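PDB 5XNE: alpha-acetolactate decarboxylase from Bacillus subtilis subsp. subtilis str. 168, which catalyses the decarboxylation of (2S)-2-acetolactate to (R)-acetoin, a product the cell can excrete. Local coordinates for residues T9-L14 and P223-D228; K97-M102 and C195-S200; N107-I112 and A162-I167; R124-Q129 and V134-A139. All coordinates share one frame; numbering follows the deposited sequence.

Contact 1: residues T9-L14 and P223-D228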
loop_
_atom_site.group_PDB
_atom_site.type_symbol
_atom_site.label_atom_id
_atom_site.label_comp_id
_atom_site.label_asym_id
_atom_site.label_seq_id
_atom_site.Cartn_x
_atom_site.Cartn_y
_atom_site.Cartn_z
ATOM N N THR B 9 -1.913 3.710 8.642
ATOM C CA THR B 9 -2.699 2.549 8.225
ATOM C C THR B 9 -3.921 2.306 9.087
ATOM O O THR B 9 -3.950 2.627 10.285
ATOM C CB THR B 9 -1.865 1.236 8.238
ATOM O OG1 THR B 9 -1.685 0.787 9.594
ATOM C CG2 THR B 9 -0.516 1.448 7.565
ATOM N N MET B 10 -4.930 1.692 8.480
ATOM C CA MET B 10 -6.134 1.347 9.210
ATOM C C MET B 10 -5.826 0.312 10.285
ATOM O O MET B 10 -6.405 0.351 11.368
ATOM C CB MET B 10 -7.219 0.817 8.257
ATOM C CG MET B 10 -8.528 0.513 8.939
ATOM S SD MET B 10 -9.291 2.018 9.584
ATOM C CE MET B 10 -10.685 1.335 10.472
ATOM N N THR B 11 -4.895 -0.589 10.005
ATOM C CA THR B 11 -4.587 -1.595 11.018
ATOM C C THR B 11 -3.910 -0.991 12.254
ATOM O O THR B 11 -4.052 -1.539 13.355
ATOM C CB THR B 11 -3.724 -2.707 10.460
ATOM O OG1 THR B 11 -2.521 -2.157 9.918
ATOM C CG2 THR B 11 -4.501 -3.487 9.378
ATOM N N SER B 12 -3.199 0.129 12.105
ATOM C CA SER B 12 -2.656 0.810 13.289
ATOM C C SER B 12 -3.782 1.416 14.117
ATOM O O SER B 12 -3.762 1.358 15.364
ATOM C CB SER B 12 -1.622 1.878 12.888
ATOM O OG SER B 12 -1.024 2.495 14.036
ATOM N N LEU B 13 -4.779 1.983 13.440
ATOM C CA LEU B 13 -5.955 2.479 14.128
ATOM C C LEU B 13 -6.680 1.340 14.869
ATOM O O LEU B 13 -7.081 1.502 16.027
ATOM C CB LEU B 13 -6.895 3.176 13.134
ATOM C CG LEU B 13 -7.722 4.356 13.627
ATOM C CD1 LEU B 13 -6.859 5.529 14.105
ATOM C CD2 LEU B 13 -8.706 4.786 12.541
ATOM N N LEU B 14 -6.812 0.180 14.223
ATOM C CA LEU B 14 -7.446 -0.973 14.858
ATOM C C LEU B 14 -6.763 -1.322 16.174
ATOM O O LEU B 14 -7.430 -1.683 17.143
ATOM C CB LEU B 14 -7.419 -2.190 13.933
ATOM C CG LEU B 14 -8.334 -2.223 12.712
ATOM C CD1 LEU B 14 -8.152 -3.558 11.987
ATOM C CD2 LEU B 14 -9.793 -2.001 13.107
ATOM N N PRO B 223 -4.237 -11.303 12.061
ATOM C CA PRO B 223 -4.722 -12.111 10.941
ATOM C C PRO B 223 -6.195 -11.842 10.627
ATOM O O PRO B 223 -6.659 -12.182 9.543
ATOM C CB PRO B 223 -4.525 -13.550 11.439
ATOM C CG PRO B 223 -4.618 -13.425 12.907
ATOM C CD PRO B 223 -3.927 -12.136 13.234
ATOM N N ASP B 224 -6.921 -11.260 11.573
ATOM C CA ASP B 224 -8.352 -11.030 11.416
ATOM C C ASP B 224 -8.711 -9.577 11.052
ATOM O O ASP B 224 -9.866 -9.148 11.220
ATOM C CB ASP B 224 -9.081 -11.408 12.710
ATOM C CG ASP B 224 -8.718 -12.800 13.194
ATOM O OD1 ASP B 224 -8.970 -13.760 12.423
ATOM O OD2 ASP B 224 -8.175 -12.905 14.307
ATOM N N PHE B 225 -7.738 -8.835 10.534
ATOM C CA PHE B 225 -7.921 -7.403 10.323
ATOM C C PHE B 225 -9.081 -7.088 9.376
ATOM O O PHE B 225 -9.817 -6.120 9.602
ATOM C CB PHE B 225 -6.624 -6.762 9.804
ATOM C CG PHE B 225 -6.347 -7.011 8.343
ATOM C CD1 PHE B 225 -5.624 -8.126 7.942
ATOM C CD2 PHE B 225 -6.799 -6.126 7.370
ATOM C CE1 PHE B 225 -5.357 -8.359 6.604
ATOM C CE2 PHE B 225 -6.541 -6.356 6.028
ATOM C CZ PHE B 225 -5.818 -7.468 5.641
ATOM N N ALA B 226 -9.274 -7.906 8.343
ATOM C CA ALA B 226 -10.299 -7.595 7.351
ATOM C C ALA B 226 -11.692 -7.624 7.977
ATOM O O ALA B 226 -12.501 -6.733 7.724
ATOM C CB ALA B 226 -10.214 -8.548 6.164
ATOM N N LYS B 227 -11.974 -8.616 8.818
ATOM C CA LYS B 227 -13.273 -8.629 9.481
ATOM C C LYS B 227 -13.376 -7.507 10.512
ATOM O O LYS B 227 -14.458 -6.976 10.754
ATOM C CB LYS B 227 -13.547 -9.981 10.152
ATOM C CG LYS B 227 -13.164 -10.028 11.633
ATOM C CD LYS B 227 -13.218 -11.444 12.204
ATOM C CE LYS B 227 -12.233 -12.358 11.510
ATOM N NZ LYS B 227 -12.096 -13.728 12.108
ATOM N N ASP B 228 -12.252 -7.141 11.120
ATOM C CA ASP B 228 -12.288 -6.114 12.144
ATOM C C ASP B 228 -12.588 -4.768 11.489
ATOM O O ASP B 228 -13.306 -3.944 12.052
ATOM C CB ASP B 228 -10.976 -6.078 12.930
ATOM C CG ASP B 228 -10.852 -7.240 13.912
ATOM O OD1 ASP B 228 -11.834 -7.991 14.084
ATOM O OD2 ASP B 228 -9.778 -7.392 14.526
#
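Phe225 carries its CG between the backbone N and the carbonyl carbon (chi1 77°), which leads the far end of the ring away from helix 10-14, so that CB and the near rim at CD2 do the touching. Across from it, Leu14 sets CG beside its backbone N and runs on extended (chi2 -178°), bringing CD1 against the first turn of helix 225-232. That methyl rests 3.9 Å from the carbonyl Phe225 O and equally close, 3.9 Å, to Asp228 CB, so one branch of the leucine lies between two residues about one turn apart. Thr11 adds its methyl: CG2 lies 3.9 Å from Phe225 CB and 4.0 Å from Phe225 CD2, meeting the ring obliquely. This is a van der Waals contact made chiefly by methyl and methylene groups, and the polar ends are used in other ways. Of its side chain Asp228 offers CB, while its OD2 accepts from Asn222 ND2. Each segment also begins a helix. Thr9 is a true N-cap, its OG1 accepting from Ser12 N at 3.0 Å, whereas Asp224, in the same position before the other helix, turns its carboxylate to Lys227, whose NZ makes a salt bridge with OD1 at 3.1 Å from above the carboxylate plane. Tyr163 of the second subunit packs on Thr9 and Thr11. The whole is a small apolar helix-to-helix packing that lays the C-terminal helix 225-232 on the N-terminal helix 10-14, about 11 Å from the zinc ion as measured from the Leu14 side chain.

Contact 2: residues K97-M102 and C195-S200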
loop_
_atom_site.group_PDB
_atom_site.type_symbol
_atom_site.label_atom_id
_atom_site.label_comp_id
_atom_site.label_asym_id
_atom_site.label_seq_id
_atom_site.Cartn_x
_atom_site.Cartn_y
_atom_site.Cartn_z
ATOM N N LYS B 97 -23.272 -0.284 -6.586
ATOM C CA LYS B 97 -23.106 -1.204 -7.696
ATOM C C LYS B 97 -23.225 -0.502 -9.044
ATOM O O LYS B 97 -22.621 -0.936 -10.019
ATOM C CB LYS B 97 -24.092 -2.368 -7.605
ATOM C CG LYS B 97 -24.106 -3.021 -6.241
ATOM C CD LYS B 97 -22.970 -4.022 -6.107
ATOM C CE LYS B 97 -22.727 -4.380 -4.640
ATOM N NZ LYS B 97 -23.085 -3.268 -3.695
ATOM N N GLU B 98 -23.969 0.595 -9.114
ATOM C CA GLU B 98 -24.055 1.320 -10.382
ATOM C C GLU B 98 -22.722 2.008 -10.706
ATOM O O GLU B 98 -22.208 1.903 -11.824
ATOM C CB GLU B 98 -25.196 2.339 -10.354
ATOM C CG GLU B 98 -25.141 3.356 -11.488
ATOM C CD GLU B 98 -26.523 3.810 -11.941
ATOM O OE1 GLU B 98 -27.495 3.043 -11.755
ATOM O OE2 GLU B 98 -26.635 4.935 -12.483
ATOM N N ILE B 99 -22.162 2.704 -9.718
ATOM C CA ILE B 99 -20.882 3.376 -9.894
ATOM C C ILE B 99 -19.776 2.361 -10.157
ATOM O O ILE B 99 -18.967 2.540 -11.062
ATOM C CB ILE B 99 -20.515 4.227 -8.661
ATOM C CG1 ILE B 99 -21.515 5.370 -8.497
ATOM C CG2 ILE B 99 -19.083 4.758 -8.767
ATOM C CD1 ILE B 99 -21.618 6.276 -9.699
ATOM N N ASN B 100 -19.754 1.287 -9.374
ATOM C CA ASN B 100 -18.654 0.331 -9.460
ATOM C C ASN B 100 -18.549 -0.278 -10.857
ATOM O O ASN B 100 -17.450 -0.562 -11.345
ATOM C CB ASN B 100 -18.783 -0.749 -8.361
ATOM C CG ASN B 100 -19.861 -1.812 -8.644
ATOM O OD1 ASN B 100 -20.268 -2.056 -9.783
ATOM N ND2 ASN B 100 -20.342 -2.438 -7.570
ATOM N N SER B 101 -19.694 -0.439 -11.514
ATOM C CA SER B 101 -19.720 -1.015 -12.855
ATOM C C SER B 101 -19.210 -0.032 -13.907
ATOM O O SER B 101 -18.886 -0.428 -15.026
ATOM C CB SER B 101 -21.138 -1.471 -13.211
ATOM O OG SER B 101 -21.543 -2.566 -12.402
ATOM N N MET B 102 -19.136 1.243 -13.537
ATOM C CA MET B 102 -18.780 2.318 -14.468
ATOM C C MET B 102 -17.306 2.742 -14.350
ATOM O O MET B 102 -16.764 3.422 -15.225
ATOM C CB MET B 102 -19.721 3.509 -14.243
ATOM C CG MET B 102 -19.081 4.888 -14.201
ATOM S SD MET B 102 -20.305 6.208 -14.323
ATOM C CE MET B 102 -19.250 7.660 -14.247
ATOM N N CYS B 195 -28.808 13.640 -6.795
ATOM C CA CYS B 195 -27.484 14.207 -6.577
ATOM C C CYS B 195 -26.650 14.232 -7.841
ATOM O O CYS B 195 -26.936 13.525 -8.811
ATOM C CB CYS B 195 -26.737 13.421 -5.491
ATOM S SG CYS B 195 -26.094 11.779 -5.997
ATOM N N THR B 196 -25.611 15.057 -7.819
ATOM C CA THR B 196 -24.567 15.012 -8.826
ATOM C C THR B 196 -23.379 14.229 -8.270
ATOM O O THR B 196 -22.982 14.418 -7.111
ATOM C CB THR B 196 -24.125 16.425 -9.257
ATOM O OG1 THR B 196 -23.013 16.339 -10.158
ATOM C CG2 THR B 196 -23.734 17.267 -8.062
ATOM N N VAL B 197 -22.845 13.327 -9.087
ATOM C CA VAL B 197 -21.653 12.572 -8.725
ATOM C C VAL B 197 -20.457 13.080 -9.509
ATOM O O VAL B 197 -20.556 13.388 -10.701
ATOM C CB VAL B 197 -21.819 11.071 -8.993
ATOM C CG1 VAL B 197 -20.616 10.296 -8.458
ATOM C CG2 VAL B 197 -23.093 10.565 -8.341
ATOM N N THR B 198 -19.318 13.182 -8.833
ATOM C CA THR B 198 -18.074 13.536 -9.491
ATOM C C THR B 198 -17.018 12.558 -8.990
ATOM O O THR B 198 -16.974 12.259 -7.792
ATOM C CB THR B 198 -17.658 14.986 -9.197
ATOM O OG1 THR B 198 -18.773 15.859 -9.427
ATOM C CG2 THR B 198 -16.545 15.412 -10.115
ATOM N N ILE B 199 -16.199 12.048 -9.906
ATOM C CA ILE B 199 -15.201 11.020 -9.587
ATOM C C ILE B 199 -13.828 11.423 -10.126
ATOM O O ILE B 199 -13.705 11.963 -11.240
ATOM C CB ILE B 199 -15.606 9.645 -10.159
ATOM C CG1 ILE B 199 -16.962 9.213 -9.593
ATOM C CG2 ILE B 199 -14.559 8.586 -9.842
ATOM C CD1 ILE B 199 -17.464 7.885 -10.117
ATOM N N SER B 200 -12.792 11.175 -9.321
ATOM C CA SER B 200 -11.424 11.515 -9.685
ATOM C C SER B 200 -10.561 10.256 -9.603
ATOM O O SER B 200 -10.509 9.599 -8.567
ATOM C CB SER B 200 -10.891 12.615 -8.766
ATOM O OG SER B 200 -9.633 13.104 -9.201
#
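Ile99 and Ile199 meet end-on through their methyls, Ile99 CG2 lying 3.8 Å from Ile199 CD1. Looser is the second touch, where Ile99 CD1 comes to 4.3 Å from Val197 CG1. One isoleucine therefore serves two strand residues with its two branches, a task its beta-branched shape suits well. The torsions divide the work: CG2 stands anti to the backbone N (chi1 -65° for the CG1 branch), while the other branch folds at chi2 -57° and turns CD1 to the valine.

This is packing of a helix on a beta sheet, with helix 92-100 lying over strand 195-208. The strand's alternation decides who takes part: Val197 and Ile199 face the helix, whereas Thr198 and Ser200 turn to the other side, where both meet Phe78. Farther out, the strand is held along both edges by backbone bonds, Val197 and Ile199 pairing with His84 and Met82 of strand 82-86, Thr196 and Thr198 with Asp115 and Arg113 of strand 109-115. Tyr110 and Ile112 of strand 109-115 touch Ile199, and Tyr172 touches Ile99. The helix has a polar tether as well, Glu98 OE2 being hydrogen-bonded to His84 NE2. Within segment 97-102, Met102 N bonds Ile99 O at 2.8 Å.

Contact 3: residues N107-I112 and A162-I167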
loop_
_atom_site.group_PDB
_atom_site.type_symbol
_atom_site.label_atom_id
_atom_site.label_comp_id
_atom_site.label_asym_id
_atom_site.label_seq_id
_atom_site.Cartn_x
_atom_site.Cartn_y
_atom_site.Cartn_z
ATOM N N ASN B 107 -9.101 -1.815 -9.967
ATOM C CA ASN B 107 -7.737 -1.934 -9.467
ATOM C C ASN B 107 -7.057 -0.582 -9.276
ATOM O O ASN B 107 -5.858 -0.526 -9.004
ATOM C CB ASN B 107 -6.916 -2.805 -10.417
ATOM C CG ASN B 107 -7.551 -4.158 -10.636
ATOM O OD1 ASN B 107 -8.155 -4.727 -9.722
ATOM N ND2 ASN B 107 -7.422 -4.686 -11.853
ATOM N N LEU B 108 -7.822 0.493 -9.439
ATOM C CA LEU B 108 -7.304 1.848 -9.280
ATOM C C LEU B 108 -7.925 2.521 -8.071
ATOM O O LEU B 108 -8.876 2.011 -7.500
ATOM C CB LEU B 108 -7.576 2.691 -10.524
ATOM C CG LEU B 108 -7.044 2.116 -11.835
ATOM C CD1 LEU B 108 -7.429 3.061 -12.981
ATOM C CD2 LEU B 108 -5.544 1.911 -11.761
ATOM N N PHE B 109 -7.372 3.664 -7.680
ATOM C CA PHE B 109 -7.929 4.462 -6.580
ATOM C C PHE B 109 -8.824 5.568 -7.125
ATOM O O PHE B 109 -8.500 6.170 -8.151
ATOM C CB PHE B 109 -6.808 5.087 -5.748
ATOM C CG PHE B 109 -5.981 4.085 -4.984
ATOM C CD1 PHE B 109 -4.991 3.336 -5.622
ATOM C CD2 PHE B 109 -6.178 3.906 -3.620
ATOM C CE1 PHE B 109 -4.232 2.404 -4.905
ATOM C CE2 PHE B 109 -5.416 2.982 -2.901
ATOM C CZ PHE B 109 -4.449 2.241 -3.547
ATOM N N TYR B 110 -9.941 5.846 -6.447
ATOM C CA TYR B 110 -10.816 6.946 -6.861
ATOM C C TYR B 110 -11.217 7.803 -5.677
ATOM O O TYR B 110 -11.430 7.296 -4.576
ATOM C CB TYR B 110 -12.098 6.432 -7.546
ATOM C CG TYR B 110 -11.828 5.558 -8.740
ATOM C CD1 TYR B 110 -11.663 4.189 -8.588
ATOM C CD2 TYR B 110 -11.710 6.106 -10.010
ATOM C CE1 TYR B 110 -11.400 3.367 -9.680
ATOM C CE2 TYR B 110 -11.444 5.295 -11.110
ATOM C CZ TYR B 110 -11.290 3.927 -10.929
ATOM O OH TYR B 110 -11.025 3.109 -12.011
ATOM N N ALA B 111 -11.328 9.102 -5.911
ATOM C CA ALA B 111 -12.024 9.971 -4.978
ATOM C C ALA B 111 -13.422 10.156 -5.533
ATOM O O ALA B 111 -13.613 10.222 -6.759
ATOM C CB ALA B 111 -11.325 11.303 -4.824
ATOM N N ILE B 112 -14.404 10.224 -4.649
ATOM C CA ILE B 112 -15.780 10.349 -5.104
ATOM C C ILE B 112 -16.556 11.321 -4.233
ATOM O O ILE B 112 -16.408 11.360 -3.010
ATOM C CB ILE B 112 -16.476 8.975 -5.138
ATOM C CG1 ILE B 112 -17.915 9.095 -5.660
ATOM C CG2 ILE B 112 -16.488 8.356 -3.775
ATOM C CD1 ILE B 112 -18.559 7.743 -5.922
ATOM N N ALA B 162 -8.987 -3.775 -3.390
ATOM C CA ALA B 162 -8.846 -4.783 -2.340
ATOM C C ALA B 162 -7.396 -4.984 -1.883
ATOM O O ALA B 162 -7.166 -5.250 -0.702
ATOM C CB ALA B 162 -9.438 -6.104 -2.786
ATOM N N TYR B 163 -6.425 -4.853 -2.784
ATOM C CA TYR B 163 -5.030 -5.091 -2.394
ATOM C C TYR B 163 -4.505 -4.082 -1.359
ATOM O O TYR B 163 -3.475 -4.319 -0.731
ATOM C CB TYR B 163 -4.108 -5.122 -3.624
ATOM C CG TYR B 163 -4.114 -3.885 -4.486
ATOM C CD1 TYR B 163 -3.535 -2.685 -4.046
ATOM C CD2 TYR B 163 -4.667 -3.917 -5.764
ATOM C CE1 TYR B 163 -3.541 -1.554 -4.842
ATOM C CE2 TYR B 163 -4.663 -2.795 -6.569
ATOM C CZ TYR B 163 -4.096 -1.612 -6.108
ATOM O OH TYR B 163 -4.101 -0.497 -6.889
ATOM N N ALA B 164 -5.222 -2.981 -1.149
ATOM C CA ALA B 164 -4.778 -2.001 -0.152
ATOM C C ALA B 164 -5.599 -2.074 1.138
ATOM O O ALA B 164 -5.433 -1.227 2.037
ATOM C CB ALA B 164 -4.813 -0.588 -0.732
ATOM N N ASN B 165 -6.458 -3.085 1.260
ATOM C CA ASN B 165 -7.227 -3.237 2.494
ATOM C C ASN B 165 -6.289 -3.434 3.681
ATOM O O ASN B 165 -5.353 -4.220 3.605
ATOM C CB ASN B 165 -8.201 -4.408 2.404
ATOM C CG ASN B 165 -9.343 -4.301 3.417
ATOM O OD1 ASN B 165 -9.848 -3.207 3.712
ATOM N ND2 ASN B 165 -9.747 -5.441 3.962
ATOM N N GLY B 166 -6.543 -2.721 4.771
ATOM C CA GLY B 166 -5.612 -2.726 5.885
ATOM C C GLY B 166 -4.696 -1.513 5.908
ATOM O O GLY B 166 -4.425 -0.983 6.987
ATOM N N ILE B 167 -4.208 -1.068 4.749
ATOM C CA ILE B 167 -3.640 0.270 4.679
ATOM C C ILE B 167 -4.785 1.274 4.748
ATOM O O ILE B 167 -4.844 2.107 5.659
ATOM C CB ILE B 167 -2.810 0.487 3.413
ATOM C CG1 ILE B 167 -1.537 -0.361 3.491
ATOM C CG2 ILE B 167 -2.467 1.969 3.260
ATOM C CD1 ILE B 167 -0.765 -0.413 2.181
#
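Tyr163 and Asn107 meet where the contact is tightest: the phenol OH donates to the backbone carbonyl Asn107 O at 2.7 Å. The C=O...donor angle is 142°, and the hydroxyl sits above the carbonyl plane, 38° out of it, while the oxygen lies near the plane of the tyrosine ring at its edge. Phe109 packs beside this bond. Its CE1 is 3.5 Å from Tyr163 OH and 4.0 Å from Tyr163 CE1, the two aromatic side chains meeting at a slant. Its CZ touches Ala164 CB at 4.0 Å, and the small alanine lets the ring approach the 3-10 turn in the connection from strand 151-160 to strand 171-178. Tyr163 reaches across because CG lies between its backbone N and carbonyl carbon (chi1 58°). With an alanine in its place, Asn107 O would probably lose this donor and a gap would open beside Phe109.

The remainder is looser. Asn107 CB comes no closer than 4.5 Å to Tyr163 CE2, and the asparagine amide serves the dimer instead, its ND2 bonding Phe215 O and Ala218 O of the second subunit. Leu209 of that subunit packs on Tyr163. On the solvent side Ala162 is exposed, and Asn165 partly so. The chemistry implies that the phenol does two jobs, offering an apolar ring to Phe109 and satisfying the backbone oxygen of a buried residue just before strand 109-115.

Contact 4: residues R124-Q129 and V134-A139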
loop_
_atom_site.group_PDB
_atom_site.type_symbol
_atom_site.label_atom_id
_atom_site.label_comp_id
_atom_site.label_asym_id
_atom_site.label_seq_id
_atom_site.Cartn_x
_atom_site.Cartn_y
_atom_site.Cartn_z
ATOM N N ARG B 124 -21.939 7.786 11.885
ATOM C CA ARG B 124 -21.360 7.784 13.222
ATOM C C ARG B 124 -20.325 8.893 13.344
ATOM O O ARG B 124 -19.785 9.367 12.342
ATOM C CB ARG B 124 -20.682 6.458 13.544
ATOM C CG ARG B 124 -19.474 6.169 12.648
ATOM C CD ARG B 124 -18.158 6.207 13.437
ATOM N NE ARG B 124 -16.998 6.203 12.549
ATOM C CZ ARG B 124 -16.362 5.082 12.238
ATOM N NH1 ARG B 124 -16.794 3.940 12.789
ATOM N NH2 ARG B 124 -15.305 5.092 11.419
ATOM N N THR B 125 -20.021 9.294 14.573
ATOM C CA THR B 125 -18.852 10.133 14.814
ATOM C C THR B 125 -18.055 9.511 15.944
ATOM O O THR B 125 -18.540 9.426 17.071
ATOM C CB THR B 125 -19.210 11.581 15.184
ATOM O OG1 THR B 125 -20.040 11.583 16.358
ATOM C CG2 THR B 125 -19.937 12.282 14.042
ATOM N N VAL B 126 -16.845 9.054 15.652
ATOM C CA VAL B 126 -15.978 8.582 16.735
ATOM C C VAL B 126 -15.740 9.738 17.705
ATOM O O VAL B 126 -15.699 10.910 17.307
ATOM C CB VAL B 126 -14.618 8.036 16.234
ATOM C CG1 VAL B 126 -14.807 6.713 15.478
ATOM C CG2 VAL B 126 -13.889 9.075 15.391
ATOM N N GLU B 127 -15.604 9.399 18.984
ATOM C CA GLU B 127 -15.456 10.393 20.043
ATOM C C GLU B 127 -14.119 10.277 20.748
ATOM O O GLU B 127 -13.527 9.194 20.799
ATOM C CB GLU B 127 -16.552 10.244 21.099
ATOM C CG GLU B 127 -17.949 10.499 20.630
ATOM C CD GLU B 127 -18.944 10.408 21.783
ATOM O OE1 GLU B 127 -19.047 9.323 22.394
ATOM O OE2 GLU B 127 -19.595 11.427 22.092
ATOM N N LEU B 128 -13.691 11.391 21.327
ATOM C CA LEU B 128 -12.406 11.470 22.020
ATOM C C LEU B 128 -12.243 10.337 23.032
ATOM O O LEU B 128 -13.124 10.076 23.856
ATOM C CB LEU B 128 -12.252 12.846 22.698
ATOM C CG LEU B 128 -10.944 13.298 23.387
ATOM C CD1 LEU B 128 -11.003 14.771 23.761
ATOM C CD2 LEU B 128 -10.624 12.518 24.650
ATOM N N GLN B 129 -11.088 9.684 22.953
ATOM C CA GLN B 129 -10.719 8.564 23.803
ATOM C C GLN B 129 -9.723 8.995 24.861
ATOM O O GLN B 129 -8.920 9.891 24.628
ATOM C CB GLN B 129 -10.107 7.435 22.963
ATOM C CG GLN B 129 -11.007 6.942 21.836
ATOM C CD GLN B 129 -12.181 6.139 22.359
ATOM O OE1 GLN B 129 -12.001 5.142 23.067
ATOM N NE2 GLN B 129 -13.396 6.567 22.018
ATOM N N VAL B 134 -8.091 1.703 24.093
ATOM C CA VAL B 134 -8.558 0.358 23.782
ATOM C C VAL B 134 -8.575 0.142 22.265
ATOM O O VAL B 134 -8.536 1.117 21.503
ATOM C CB VAL B 134 -9.959 0.111 24.379
ATOM C CG1 VAL B 134 -9.922 0.374 25.882
ATOM C CG2 VAL B 134 -11.014 0.988 23.707
ATOM N N PRO B 135 -8.616 -1.125 21.812
ATOM C CA PRO B 135 -8.671 -1.368 20.365
ATOM C C PRO B 135 -9.930 -0.767 19.751
ATOM O O PRO B 135 -10.935 -0.563 20.452
ATOM C CB PRO B 135 -8.684 -2.895 20.257
ATOM C CG PRO B 135 -8.070 -3.366 21.535
ATOM C CD PRO B 135 -8.518 -2.383 22.572
ATOM N N MET B 136 -9.883 -0.486 18.455
ATOM C CA MET B 136 -10.979 0.245 17.827
ATOM C C MET B 136 -12.304 -0.507 17.856
ATOM O O MET B 136 -13.352 0.123 17.937
ATOM C CB MET B 136 -10.630 0.607 16.386
ATOM C CG MET B 136 -11.557 1.665 15.831
ATOM S SD MET B 136 -11.035 2.230 14.206
ATOM C CE MET B 136 -12.417 3.315 13.790
ATOM N N VAL B 137 -12.259 -1.836 17.801
ATOM C CA VAL B 137 -13.487 -2.630 17.873
ATOM C C VAL B 137 -14.228 -2.346 19.179
ATOM O O VAL B 137 -15.461 -2.287 19.206
ATOM C CB VAL B 137 -13.193 -4.138 17.737
ATOM C CG1 VAL B 137 -14.384 -4.974 18.214
ATOM C CG2 VAL B 137 -12.863 -4.474 16.293
ATOM N N GLU B 138 -13.476 -2.119 20.253
ATOM C CA GLU B 138 -14.083 -1.759 21.532
ATOM C C GLU B 138 -14.483 -0.296 21.567
ATOM O O GLU B 138 -15.533 0.058 22.104
ATOM C CB GLU B 138 -13.125 -2.061 22.692
ATOM C CG GLU B 138 -12.687 -3.513 22.761
ATOM C CD GLU B 138 -13.857 -4.490 22.775
ATOM O OE1 GLU B 138 -14.916 -4.160 23.359
ATOM O OE2 GLU B 138 -13.713 -5.592 22.197
ATOM N N ALA B 139 -13.640 0.558 20.993
ATOM C CA ALA B 139 -13.856 1.994 21.064
ATOM C C ALA B 139 -15.130 2.438 20.333
ATOM O O ALA B 139 -15.757 3.422 20.732
ATOM C CB ALA B 139 -12.639 2.741 20.505
HETATM O O HOH W 1 -16.214 6.380 19.646
HETATM O O HOH W 2 -9.670 4.184 23.975
HETATM O O HOH W 3 -15.802 5.483 22.988
#
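Gln129 and Ala139 face each other within the long connection between the antiparallel strands 117-124 and 145-149, whose first part is packed against the single helical turn 136-139. Van der Waals touches come first. Gln129 OE1 lies 3.6 Å from Ala139 CB, where a small side chain allows the amide close. Deeper in, extended Met136 puts its CE 4.1 Å from Arg124 NH2, and Val126 CG1 lies over one face of that guanidinium, toward its rim.

The polar bonds of Arg124 lead outward: NE forms a salt bridge with Glu44 OE2, and NH1 makes hydrogen bonds to Thr232 O and Gln143 OE1. The side chain comes within about 4 Å of the zinc ion held by His173, His175 and His186.

Hydrogen bonds gather on Gln129. Bent at chi2 -72°, the chain returns NE2 to Glu127 O at 2.9 Å, a nearly straight bond of 163° that holds the amide. A leucine here would probably cost the loop this internal tie and leave two bridging waters short of a partner.

Water carries the polar link between segments. One molecule joins Glu127 N to Ala139 O, another joins Gln129 NE2 to Ala139 O, and a third donates to Gln129 OE1 at 2.7 Å while accepting from Val134 N at 2.9 Å.

In the fold
Contacts 2 and 3 are buried and share a sheet: their strands 195-208 and 109-115 are neighbours, with Ser200 O 2.8 Å from Ala111 N, a probable hydrogen bond. Contacts 1 and 4 are only partly buried and adjoin each other, helix 10-14 ending where helix 136-139 begins, with Leu14 O 3.0 Å from Met136 N. Contact 3 meets contact 1 through the loop 162-167, and both touch the second subunit. Chemistry follows place: contacts 1 and 2 join chiefly by apolar groups, contact 3 adds a direct phenol-to-carbonyl bond, and contact 4 makes its polar links through waters beside a few van der Waals touches. Contacts 2 and 4 lie on opposite sides of the chain's centre.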